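PDB 2PPG: putative isomerase from Sinorhizobium meliloti, which is of unsettled function but belongs to the enolase superfamily, pairing a mandelate racemase/muconate lactonizing enzyme-type N-terminal domain with a TIM-barrel-like C-terminal domain. Local coordinates for residues A[176-181]-A[345-350]; A[211-216]-A[339-344]. All coordinates share one frame; numbering follows the deposited sequence.

Interaction 1: residues A[176-181]-A[345-350]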
# COMPACT_ATOMS: atom_id res chain seq x y z
N ALA A 176 2.35 35.08 32.03
CA ALA A 176 2.91 36.42 31.86
C ALA A 176 4.09 36.72 32.79
O ALA A 176 5.02 37.44 32.41
CB ALA A 176 1.81 37.48 32.03
N ALA A 177 4.04 36.17 34.00
CA ALA A 177 5.12 36.32 34.97
C ALA A 177 6.40 35.65 34.48
O ALA A 177 7.47 36.25 34.48
CB ALA A 177 4.71 35.75 36.30
N TRP A 178 6.27 34.40 34.04
CA TRP A 178 7.41 33.66 33.51
C TRP A 178 7.87 34.23 32.18
O TRP A 178 9.03 34.07 31.80
CB TRP A 178 7.06 32.18 33.37
CG TRP A 178 7.11 31.50 34.68
CD1 TRP A 178 6.05 31.14 35.45
CD2 TRP A 178 8.28 31.13 35.40
NE1 TRP A 178 6.49 30.55 36.61
CE2 TRP A 178 7.86 30.53 36.60
CE3 TRP A 178 9.65 31.25 35.15
CZ2 TRP A 178 8.76 30.05 37.55
CZ3 TRP A 178 10.54 30.77 36.09
CH2 TRP A 178 10.09 30.17 37.28
N GLN A 179 6.96 34.90 31.48
CA GLN A 179 7.34 35.58 30.24
C GLN A 179 8.32 36.70 30.57
O GLN A 179 9.34 36.86 29.90
CB GLN A 179 6.11 36.12 29.51
CG GLN A 179 6.42 36.83 28.19
CD GLN A 179 5.17 37.32 27.47
OE1 GLN A 179 4.24 37.83 28.09
NE2 GLN A 179 5.14 37.17 26.15
N ALA A 180 8.02 37.45 31.62
CA ALA A 180 8.87 38.55 32.05
C ALA A 180 10.23 38.05 32.55
O ALA A 180 11.23 38.77 32.48
CB ALA A 180 8.17 39.37 33.14
N LYS A 181 10.26 36.81 33.03
CA LYS A 181 11.51 36.18 33.45
C LYS A 181 12.35 35.63 32.28
O LYS A 181 13.41 35.05 32.50
CB LYS A 181 11.26 35.10 34.49
CG LYS A 181 11.07 35.62 35.90
CD LYS A 181 10.27 34.63 36.73
CE LYS A 181 10.31 34.99 38.20
NZ LYS A 181 9.48 34.04 38.99
N PHE A 345 10.30 22.40 30.79
CA PHE A 345 10.76 22.91 32.08
C PHE A 345 9.60 23.09 33.05
O PHE A 345 8.76 24.00 32.91
CB PHE A 345 11.53 24.22 31.89
CG PHE A 345 11.79 24.98 33.16
CD1 PHE A 345 12.51 24.42 34.21
CD2 PHE A 345 11.37 26.30 33.28
CE1 PHE A 345 12.77 25.15 35.36
CE2 PHE A 345 11.63 27.03 34.44
CZ PHE A 345 12.33 26.46 35.47
N GLN A 346 9.56 22.18 34.03
CA GLN A 346 8.62 22.23 35.13
C GLN A 346 9.15 23.17 36.21
O GLN A 346 9.81 22.74 37.15
CB GLN A 346 8.46 20.83 35.74
CG GLN A 346 8.04 19.74 34.76
CD GLN A 346 6.53 19.53 34.72
OE1 GLN A 346 5.81 20.05 35.56
NE2 GLN A 346 6.06 18.78 33.73
N HIS A 347 8.87 24.45 36.05
CA HIS A 347 9.25 25.47 37.03
C HIS A 347 8.82 25.12 38.46
O HIS A 347 9.62 25.22 39.39
CB HIS A 347 8.64 26.81 36.62
CG HIS A 347 7.16 26.75 36.40
ND1 HIS A 347 6.26 27.19 37.34
CD2 HIS A 347 6.43 26.24 35.38
CE1 HIS A 347 5.03 26.98 36.89
NE2 HIS A 347 5.11 26.41 35.70
N SER A 348 7.58 24.69 38.61
CA SER A 348 7.00 24.38 39.92
C SER A 348 7.71 23.23 40.66
O SER A 348 7.54 23.06 41.87
CB SER A 348 5.51 24.08 39.75
OG SER A 348 5.27 23.39 38.53
N ILE A 349 8.50 22.45 39.93
CA ILE A 349 9.30 21.36 40.51
C ILE A 349 10.76 21.77 40.66
O ILE A 349 11.36 21.58 41.71
CB ILE A 349 9.23 20.07 39.64
CG1 ILE A 349 7.80 19.54 39.57
CG2 ILE A 349 10.17 18.99 40.18
CD1 ILE A 349 7.53 18.66 38.34
N PHE A 350 11.31 22.34 39.60
CA PHE A 350 12.72 22.68 39.55
C PHE A 350 13.13 23.63 40.67
O PHE A 350 14.14 23.40 41.33
CB PHE A 350 13.07 23.30 38.17
CG PHE A 350 14.55 23.41 37.90
CD1 PHE A 350 15.25 22.34 37.37
CD2 PHE A 350 15.24 24.59 38.17
CE1 PHE A 350 16.62 22.43 37.12
CE2 PHE A 350 16.60 24.70 37.92
CZ PHE A 350 17.29 23.61 37.40
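An indole and an imidazole meet here at an angle that is neither a stack nor a T: the five-membered ring of Trp178 and the ring of His347 have centroids 4.5 Å apart and planes inclined by 52°. Trp178 CZ2 lies 3.4 Å from His347 CB, a methylene that sits about 3.3 Å above the indole plane, toward the rim. The aliphatic part of Lys181 lies on the opposite side of that plane, so the indole is held between a neighbour from its own segment and one from the other. Trp178 NE1 meanwhile lies above a face of the imidazole, 3.4 Å from His347 ND1. The His347 ring owes its place to a chi1 of 54°, which puts CG between the backbone N and the carbonyl carbon, while its NE2 is hydrogen-bonded to the carbonyl of Gly162. Beside this pair, Trp178 CZ3 comes to the edge of the Phe345 ring, 4.2 Å from Phe345 CE2. Phe183 extends the aromatic group, meeting both Trp178 and Phe345. In the fold, the contact joins the end of barrel helix 168-180 to the short helix 347-350 that directly follows strand 343-345. The contact thus includes van der Waals packing of the indole against the His347 methylene and the Phe345 ring edge, while the imidazole takes a polar hold from Gly162.

Interaction 2: residues A[211-216]-A[339-344]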
# COMPACT_ATOMS: atom_id res chain seq x y z
N ALA A 211 3.96 36.61 19.25
CA ALA A 211 5.27 35.98 18.97
C ALA A 211 5.54 34.67 19.74
O ALA A 211 6.29 33.82 19.30
CB ALA A 211 6.42 36.98 19.22
N VAL A 212 4.91 34.55 20.90
CA VAL A 212 5.15 33.43 21.82
C VAL A 212 4.59 32.08 21.33
O VAL A 212 3.56 32.04 20.64
CB VAL A 212 4.57 33.80 23.19
CG1 VAL A 212 3.92 32.62 23.85
CG2 VAL A 212 5.64 34.42 24.07
N ARG A 213 5.27 30.99 21.67
CA ARG A 213 4.83 29.64 21.29
C ARG A 213 4.02 29.00 22.40
O ARG A 213 4.39 29.10 23.58
CB ARG A 213 5.99 28.74 20.90
CG ARG A 213 6.75 29.20 19.67
CD ARG A 213 7.80 28.18 19.26
NE ARG A 213 8.78 27.94 20.32
CZ ARG A 213 9.82 27.12 20.21
NH1 ARG A 213 10.02 26.44 19.09
NH2 ARG A 213 10.65 26.95 21.23
N ILE A 214 2.91 28.37 22.02
CA ILE A 214 1.94 27.85 22.98
C ILE A 214 1.44 26.48 22.51
O ILE A 214 0.76 26.36 21.48
CB ILE A 214 0.73 28.78 23.14
CG1 ILE A 214 1.15 30.18 23.61
CG2 ILE A 214 -0.23 28.22 24.17
CD1 ILE A 214 0.05 31.21 23.53
N ALA A 215 1.78 25.46 23.27
CA ALA A 215 1.38 24.12 22.94
C ALA A 215 0.28 23.67 23.89
O ALA A 215 0.03 24.30 24.92
CB ALA A 215 2.58 23.20 23.01
N CYS A 216 -0.37 22.56 23.54
CA CYS A 216 -1.40 21.96 24.38
C CYS A 216 -1.13 20.47 24.64
O CYS A 216 -0.99 19.68 23.71
CB CYS A 216 -2.76 22.12 23.72
SG CYS A 216 -4.07 21.31 24.65
N ASN A 339 19.05 16.85 16.92
CA ASN A 339 17.66 17.26 16.70
C ASN A 339 16.91 17.92 17.86
O ASN A 339 15.69 18.14 17.75
CB ASN A 339 16.84 16.07 16.17
CG ASN A 339 17.04 15.84 14.68
OD1 ASN A 339 18.12 16.08 14.14
ND2 ASN A 339 16.00 15.35 14.01
N VAL A 340 17.61 18.24 18.95
CA VAL A 340 16.97 18.87 20.12
C VAL A 340 16.65 20.36 19.98
O VAL A 340 17.52 21.21 20.02
CB VAL A 340 17.72 18.59 21.44
CG1 VAL A 340 17.06 19.33 22.60
CG2 VAL A 340 17.74 17.09 21.72
N ASP A 341 15.37 20.66 19.83
CA ASP A 341 14.92 22.03 19.55
C ASP A 341 14.74 22.82 20.84
O ASP A 341 14.85 24.05 20.86
CB ASP A 341 13.59 21.97 18.80
CG ASP A 341 13.22 23.29 18.16
OD1 ASP A 341 12.21 23.90 18.57
OD2 ASP A 341 13.97 23.72 17.25
N CYS A 342 14.47 22.09 21.92
CA CYS A 342 13.79 22.61 23.08
C CYS A 342 13.69 21.51 24.14
O CYS A 342 13.90 20.36 23.84
CB CYS A 342 12.39 22.99 22.64
SG CYS A 342 11.66 24.21 23.64
N HIS A 343 13.35 21.88 25.37
CA HIS A 343 13.25 20.93 26.47
C HIS A 343 12.23 21.44 27.46
O HIS A 343 12.28 22.60 27.86
CB HIS A 343 14.62 20.78 27.14
CG HIS A 343 14.75 19.60 28.05
ND1 HIS A 343 14.07 19.51 29.26
CD2 HIS A 343 15.51 18.49 27.96
CE1 HIS A 343 14.40 18.38 29.85
NE2 HIS A 343 15.27 17.73 29.08
N GLU A 344 11.28 20.59 27.84
CA GLU A 344 10.28 20.94 28.85
C GLU A 344 10.92 21.41 30.16
O GLU A 344 11.95 20.89 30.59
CB GLU A 344 9.36 19.75 29.12
CG GLU A 344 8.16 20.08 29.98
CD GLU A 344 7.21 18.90 30.20
OE1 GLU A 344 7.63 17.73 30.03
OE2 GLU A 344 6.04 19.14 30.55
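Arg213 reaches across to Asp341 and Cys342 in the TIM-barrel-like domain of this enolase superfamily member, linking the start of strand 213-217 to the loop that leads into strand 343-345. The two strands are not neighbours in the barrel: 185-189 and 155-161 lie between them, and even the nearest CA atoms, those of Arg213 and Cys342, are 11.5 Å apart. The contact is therefore made by side chains near the strand beginnings.

Its ionic component is a salt bridge between Arg213 NH1 and Asp341 OD1, 3.4 Å apart. The accompanying hydrogen bond is weak by length but fairly straight, at 164° at the hydrogen. The oxygen lies at the edge of the guanidinium, near its plane, whereas the carboxylate as a whole is turned 64° from that plane, so the two groups do not form a flat, two-pronged pair. A bend at chi3 (-59°) in an otherwise extended arginine chain turns the guanidinium into this position. The stronger polar partner of Arg213 is Ser185 OG, which bonds NE from the adjacent strand 185-189, and Asp341 OD2 makes a long, weak ion pair with Lys314.

The nonionic component is a looser approach of Cys342 SG, 3.8 Å from Arg213 NH2 and oblique to the guanidinium. Tyr159 also packs on Cys342.

Within 339-344, His343 is gripped at both ring nitrogens, NE2 by Ser330 OG and ND1 by Glu344 O, to which it donates over 2.9 Å with the acceptor close to the ring plane.

How the interactions relate
Both interactions lie in the TIM-barrel-like domain, their centres about 14 Å apart, and interaction 2 is nested within the chain loop closed by interaction 1. Strand 343-345 and helix 347-350 connect them directly: Glu344 ends the second segment of interaction 2 and Phe345 begins that of interaction 1. Their first segments also touch, where Gln179 NE2 lies 3.5 Å from Val212 CG2 in a packing contact. Their chemistry differs, largely aromatic in interaction 1 and ionic in interaction 2. Strand 155-161 serves both: the backbones of its Tyr159 and Ser161 bond that of Phe345 in interaction 1, and Ser161 OG bonds Glu344 OE2 in interaction 2.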